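Local coordinates for response regulator (Caulobacter vibrioides, PDB 3T0Y), which probably works in the bacterial general stress response as a PhyR-type regulator, this chain being its sigma-factor-like portion, which binds another protein, probably its anti-sigma factor, at residues Y45-V59 and L70-A82. Numbering follows the deposited sequence.
Sequences YVRVALEALAAGELV and LYRVFHAIWLSSA
I77 drops as a knob into a hole formed by Y45, V48, A49 and A52, knobs-into-holes packing in which two of the four lining residues are alanines. The backbones come closest at A49 and F74, their CA atoms 5.3 Å apart, and A49 CB lies 3.9 Å from I77 CG1. With CG1 held between the backbone N and the carbonyl carbon (chi1 61°), I77 sends CD1 along the Y45 ring edge and turns CG2 to L58 CD1, 3.7 Å away. L58, past the Schellman turn at G56, also covers V73 CG1, while L53 CD2 meets V73 CG2 tip to tip. One turn before A49, F74 CE2 packs against Y45 CB at 3.5 Å.

Further out, W78 directs its edge onto one face of Y45 in a T-shaped pair, planes at 69°, with CD1 above the ring centre. The phenol ends in a hydrogen bond from Y45 OH to S81 OG (2.7 Å); S81 OG in turn donates to W78 O, a relay that links the phenol to that backbone carbonyl. The segment axes cross at 111°. R92 makes a cation-pi contact with W78, R98 of the second subunit packs on W78, and another protein's chain on V46 and L50; within this sigma2-like helical bundle, helix 25-36 packs on V46 and W78, and helix 17-21 on L53.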
loop_
_atom_site.group_PDB
_atom_site.type_symbol
_atom_site.label_atom_id
_atom_site.label_comp_id
_atom_site.label_asym_id
_atom_site.label_seq_id
_atom_site.Cartn_x
_atom_site.Cartn_y
_atom_site.Cartn_z
ATOM N N TYR C 45 5.014 -3.656 -3.604
ATOM C CA TYR C 45 4.888 -4.615 -4.698
ATOM C C TYR C 45 6.110 -4.604 -5.618
ATOM O O TYR C 45 6.524 -5.637 -6.148
ATOM C CB TYR C 45 3.598 -4.359 -5.490
ATOM C CG TYR C 45 2.393 -5.009 -4.862
ATOM C CD1 TYR C 45 2.280 -6.399 -4.826
ATOM C CD2 TYR C 45 1.386 -4.246 -4.281
ATOM C CE1 TYR C 45 1.184 -7.014 -4.246
ATOM C CE2 TYR C 45 0.272 -4.853 -3.695
ATOM C CZ TYR C 45 0.184 -6.241 -3.686
ATOM O OH TYR C 45 -0.902 -6.862 -3.132
ATOM N N VAL C 46 6.668 -3.421 -5.807
ATOM C CA VAL C 46 7.914 -3.297 -6.518
ATOM C C VAL C 46 9.031 -4.082 -5.806
ATOM O O VAL C 46 9.814 -4.790 -6.453
ATOM C CB VAL C 46 8.329 -1.810 -6.665
ATOM C CG1 VAL C 46 9.641 -1.722 -7.411
ATOM C CG2 VAL C 46 7.233 -1.023 -7.384
ATOM N N ARG C 47 9.124 -3.929 -4.481
ATOM C CA ARG C 47 10.155 -4.626 -3.717
ATOM C C ARG C 47 10.002 -6.126 -3.910
ATOM O O ARG C 47 10.948 -6.813 -4.262
ATOM C CB ARG C 47 10.104 -4.268 -2.221
ATOM C CG ARG C 47 10.742 -2.920 -1.873
ATOM C CD ARG C 47 10.987 -2.764 -0.353
ATOM N NE ARG C 47 9.789 -3.078 0.418
ATOM C CZ ARG C 47 8.844 -2.196 0.728
ATOM N NH1 ARG C 47 8.965 -0.928 0.352
ATOM N NH2 ARG C 47 7.775 -2.583 1.416
ATOM N N VAL C 48 8.801 -6.633 -3.691
ATOM C CA VAL C 48 8.561 -8.056 -3.859
ATOM C C VAL C 48 9.035 -8.540 -5.237
ATOM O O VAL C 48 9.600 -9.648 -5.368
ATOM C CB VAL C 48 7.075 -8.383 -3.693
ATOM C CG1 VAL C 48 6.809 -9.827 -4.089
ATOM C CG2 VAL C 48 6.621 -8.095 -2.249
ATOM N N ALA C 49 8.819 -7.701 -6.248
ATOM C CA ALA C 49 9.167 -8.045 -7.634
ATOM C C ALA C 49 10.659 -8.123 -7.811
ATOM O O ALA C 49 11.167 -9.060 -8.415
ATOM C CB ALA C 49 8.601 -7.029 -8.616
ATOM N N LEU C 50 11.357 -7.119 -7.300
ATOM C CA LEU C 50 12.791 -7.048 -7.461
ATOM C C LEU C 50 13.449 -8.176 -6.687
ATOM O O LEU C 50 14.514 -8.653 -7.060
ATOM C CB LEU C 50 13.320 -5.693 -6.989
ATOM C CG LEU C 50 12.706 -4.546 -7.790
ATOM C CD1 LEU C 50 13.122 -3.196 -7.244
ATOM C CD2 LEU C 50 13.102 -4.685 -9.243
ATOM N N GLU C 51 12.810 -8.617 -5.616
ATOM C CA GLU C 51 13.377 -9.695 -4.819
ATOM C C GLU C 51 13.173 -11.020 -5.518
ATOM O O GLU C 51 14.028 -11.898 -5.457
ATOM C CB GLU C 51 12.776 -9.714 -3.413
ATOM C CG GLU C 51 13.367 -8.638 -2.514
ATOM C CD GLU C 51 12.629 -8.510 -1.194
ATOM O OE1 GLU C 51 11.457 -8.960 -1.126
ATOM O OE2 GLU C 51 13.217 -7.965 -0.228
ATOM N N ALA C 52 12.037 -11.165 -6.187
ATOM C CA ALA C 52 11.784 -12.357 -6.983
ATOM C C ALA C 52 12.889 -12.511 -8.032
ATOM O O ALA C 52 13.286 -13.629 -8.396
ATOM C CB ALA C 52 10.416 -12.262 -7.648
ATOM N N LEU C 53 13.397 -11.376 -8.504
ATOM C CA LEU C 53 14.385 -11.382 -9.572
ATOM C C LEU C 53 15.795 -11.565 -9.026
ATOM O O LEU C 53 16.578 -12.347 -9.570
ATOM C CB LEU C 53 14.303 -10.096 -10.392
ATOM C CG LEU C 53 13.116 -9.951 -11.348
ATOM C CD1 LEU C 53 12.838 -8.478 -11.634
ATOM C CD2 LEU C 53 13.352 -10.737 -12.649
ATOM N N ALA C 54 16.131 -10.823 -7.972
ATOM C CA ALA C 54 17.430 -10.991 -7.334
ATOM C C ALA C 54 17.591 -12.463 -6.946
ATOM O O ALA C 54 18.613 -13.066 -7.220
ATOM C CB ALA C 54 17.566 -10.079 -6.117
ATOM N N ALA C 55 16.547 -13.036 -6.360
ATOM C CA ALA C 55 16.542 -14.432 -5.930
ATOM C C ALA C 55 16.463 -15.419 -7.083
ATOM O O ALA C 55 16.570 -16.629 -6.874
ATOM C CB ALA C 55 15.394 -14.686 -4.961
ATOM N N GLY C 56 16.255 -14.909 -8.292
ATOM C CA GLY C 56 16.164 -15.752 -9.471
ATOM C C GLY C 56 14.926 -16.628 -9.502
ATOM O O GLY C 56 14.803 -17.529 -10.333
ATOM N N GLU C 57 13.994 -16.356 -8.600
ATOM C CA GLU C 57 12.765 -17.120 -8.548
ATOM C C GLU C 57 11.981 -16.869 -9.829
ATOM O O GLU C 57 11.248 -17.738 -10.315
ATOM C CB GLU C 57 11.959 -16.731 -7.305
ATOM C CG GLU C 57 12.805 -16.745 -6.026
ATOM C CD GLU C 57 12.019 -16.423 -4.755
ATOM O OE1 GLU C 57 10.890 -15.887 -4.856
ATOM O OE2 GLU C 57 12.538 -16.714 -3.650
ATOM N N LEU C 58 12.152 -15.667 -10.370
ATOM C CA LEU C 58 11.546 -15.281 -11.639
ATOM C C LEU C 58 12.614 -14.580 -12.458
ATOM O O LEU C 58 13.522 -13.955 -11.895
ATOM C CB LEU C 58 10.390 -14.318 -11.412
ATOM C CG LEU C 58 9.161 -14.836 -10.675
ATOM C CD1 LEU C 58 8.188 -13.690 -10.475
ATOM C CD2 LEU C 58 8.506 -15.992 -11.439
ATOM N N VAL C 59 12.501 -14.677 -13.776
ATOM C CA VAL C 59 13.502 -14.107 -14.667
ATOM C C VAL C 59 12.855 -13.228 -15.738
ATOM O O VAL C 59 11.741 -13.506 -16.179
ATOM C CB VAL C 59 14.330 -15.218 -15.354
ATOM C CG1 VAL C 59 15.108 -16.017 -14.321
ATOM C CG2 VAL C 59 13.423 -16.143 -16.147
ATOM N N LEU C 70 10.127 -6.294 -16.996
ATOM C CA LEU C 70 9.996 -5.889 -15.603
ATOM C C LEU C 70 8.517 -5.780 -15.185
ATOM O O LEU C 70 8.109 -6.326 -14.161
ATOM C CB LEU C 70 10.675 -4.539 -15.383
ATOM C CG LEU C 70 10.487 -3.925 -13.998
ATOM C CD1 LEU C 70 11.074 -4.828 -12.904
ATOM C CD2 LEU C 70 11.060 -2.506 -13.915
ATOM N N TYR C 71 7.716 -5.078 -15.977
ATOM C CA TYR C 71 6.298 -4.968 -15.667
ATOM C C TYR C 71 5.599 -6.307 -15.769
ATOM O O TYR C 71 4.634 -6.537 -15.081
ATOM C CB TYR C 71 5.606 -4.011 -16.616
ATOM C CG TYR C 71 5.836 -2.550 -16.340
ATOM C CD1 TYR C 71 7.111 -2.001 -16.379
ATOM C CD2 TYR C 71 4.760 -1.706 -16.088
ATOM C CE1 TYR C 71 7.310 -0.659 -16.169
ATOM C CE2 TYR C 71 4.943 -0.366 -15.865
ATOM C CZ TYR C 71 6.222 0.158 -15.917
ATOM O OH TYR C 71 6.399 1.503 -15.716
ATOM N N ARG C 72 6.059 -7.175 -16.660
ATOM C CA ARG C 72 5.538 -8.541 -16.709
ATOM C C ARG C 72 5.758 -9.253 -15.377
ATOM O O ARG C 72 4.847 -9.897 -14.867
ATOM C CB ARG C 72 6.170 -9.334 -17.868
ATOM C CG ARG C 72 5.638 -10.736 -18.007
ATOM C CD ARG C 72 6.253 -11.452 -19.210
ATOM N NE ARG C 72 6.074 -12.903 -19.152
ATOM C CZ ARG C 72 5.133 -13.589 -19.799
ATOM N NH1 ARG C 72 4.254 -12.974 -20.582
ATOM N NH2 ARG C 72 5.077 -14.909 -19.666
ATOM N N VAL C 73 6.949 -9.117 -14.793
ATOM C CA VAL C 73 7.191 -9.738 -13.490
ATOM C C VAL C 73 6.382 -9.065 -12.380
ATOM O O VAL C 73 5.793 -9.742 -11.535
ATOM C CB VAL C 73 8.673 -9.766 -13.100
ATOM C CG1 VAL C 73 8.817 -10.169 -11.623
ATOM C CG2 VAL C 73 9.427 -10.729 -13.977
ATOM N N PHE C 74 6.356 -7.735 -12.378
ATOM C CA PHE C 74 5.568 -7.011 -11.395
ATOM C C PHE C 74 4.131 -7.505 -11.415
ATOM O O PHE C 74 3.558 -7.853 -10.383
ATOM C CB PHE C 74 5.588 -5.514 -11.684
ATOM C CG PHE C 74 4.680 -4.729 -10.795
ATOM C CD1 PHE C 74 3.334 -4.580 -11.110
ATOM C CD2 PHE C 74 5.161 -4.157 -9.626
ATOM C CE1 PHE C 74 2.498 -3.862 -10.280
ATOM C CE2 PHE C 74 4.320 -3.423 -8.788
ATOM C CZ PHE C 74 2.989 -3.273 -9.116
ATOM N N HIS C 75 3.542 -7.525 -12.603
ATOM C CA HIS C 75 2.167 -7.970 -12.715
ATOM C C HIS C 75 1.985 -9.387 -12.156
ATOM O O HIS C 75 0.993 -9.670 -11.502
ATOM C CB HIS C 75 1.659 -7.913 -14.150
ATOM C CG HIS C 75 0.254 -8.380 -14.271
ATOM N ND1 HIS C 75 -0.822 -7.588 -13.917
ATOM C CD2 HIS C 75 -0.260 -9.584 -14.623
ATOM C CE1 HIS C 75 -1.938 -8.281 -14.073
ATOM N NE2 HIS C 75 -1.627 -9.493 -14.499
ATOM N N ALA C 76 2.950 -10.265 -12.408
ATOM C CA ALA C 76 2.865 -11.655 -11.976
ATOM C C ALA C 76 2.868 -11.787 -10.457
ATOM O O ALA C 76 2.116 -12.589 -9.892
ATOM C CB ALA C 76 4.011 -12.461 -12.563
ATOM N N ILE C 77 3.718 -11.022 -9.786
ATOM C CA ILE C 77 3.760 -11.130 -8.335
ATOM C C ILE C 77 2.568 -10.383 -7.753
ATOM O O ILE C 77 2.033 -10.770 -6.730
ATOM C CB ILE C 77 5.107 -10.656 -7.709
ATOM C CG1 ILE C 77 5.374 -9.182 -8.011
ATOM C CG2 ILE C 77 6.276 -11.529 -8.176
ATOM C CD1 ILE C 77 4.713 -8.246 -7.033
ATOM N N TRP C 78 2.141 -9.317 -8.421
ATOM C CA TRP C 78 0.978 -8.568 -7.960
ATOM C C TRP C 78 -0.252 -9.459 -7.979
ATOM O O TRP C 78 -1.010 -9.541 -7.010
ATOM C CB TRP C 78 0.725 -7.349 -8.844
ATOM C CG TRP C 78 -0.534 -6.657 -8.482
ATOM C CD1 TRP C 78 -0.744 -5.851 -7.405
ATOM C CD2 TRP C 78 -1.771 -6.706 -9.195
ATOM N NE1 TRP C 78 -2.046 -5.401 -7.392
ATOM C CE2 TRP C 78 -2.695 -5.903 -8.488
ATOM C CE3 TRP C 78 -2.192 -7.353 -10.360
ATOM C CZ2 TRP C 78 -4.020 -5.740 -8.904
ATOM C CZ3 TRP C 78 -3.497 -7.179 -10.779
ATOM C CH2 TRP C 78 -4.398 -6.374 -10.050
ATOM N N LEU C 79 -0.426 -10.121 -9.109
ATOM C CA LEU C 79 -1.510 -11.054 -9.324
ATOM C C LEU C 79 -1.532 -12.118 -8.239
ATOM O O LEU C 79 -2.548 -12.322 -7.577
ATOM C CB LEU C 79 -1.306 -11.731 -10.678
ATOM C CG LEU C 79 -2.569 -12.199 -11.372
ATOM C CD1 LEU C 79 -3.571 -11.056 -11.384
ATOM C CD2 LEU C 79 -2.240 -12.655 -12.777
ATOM N N SER C 80 -0.396 -12.787 -8.062
ATOM C CA SER C 80 -0.273 -13.899 -7.122
ATOM C C SER C 80 -0.354 -13.510 -5.633
ATOM O O SER C 80 -0.343 -14.375 -4.756
ATOM C CB SER C 80 1.049 -14.638 -7.360
ATOM O OG SER C 80 2.114 -14.009 -6.659
ATOM N N SER C 81 -0.412 -12.217 -5.337
ATOM C CA SER C 81 -0.431 -11.807 -3.940
ATOM C C SER C 81 -1.799 -12.104 -3.313
ATOM O O SER C 81 -1.914 -12.216 -2.097
ATOM C CB SER C 81 -0.006 -10.333 -3.769
ATOM O OG SER C 81 -1.065 -9.439 -4.075
ATOM N N ALA C 82 -2.810 -12.306 -4.153
ATOM C CA ALA C 82 -4.209 -12.416 -3.707
ATOM C C ALA C 82 -4.835 -13.765 -3.245
ATOM O O ALA C 82 -5.995 -13.755 -2.832
ATOM C CB ALA C 82 -5.137 -11.767 -4.763
#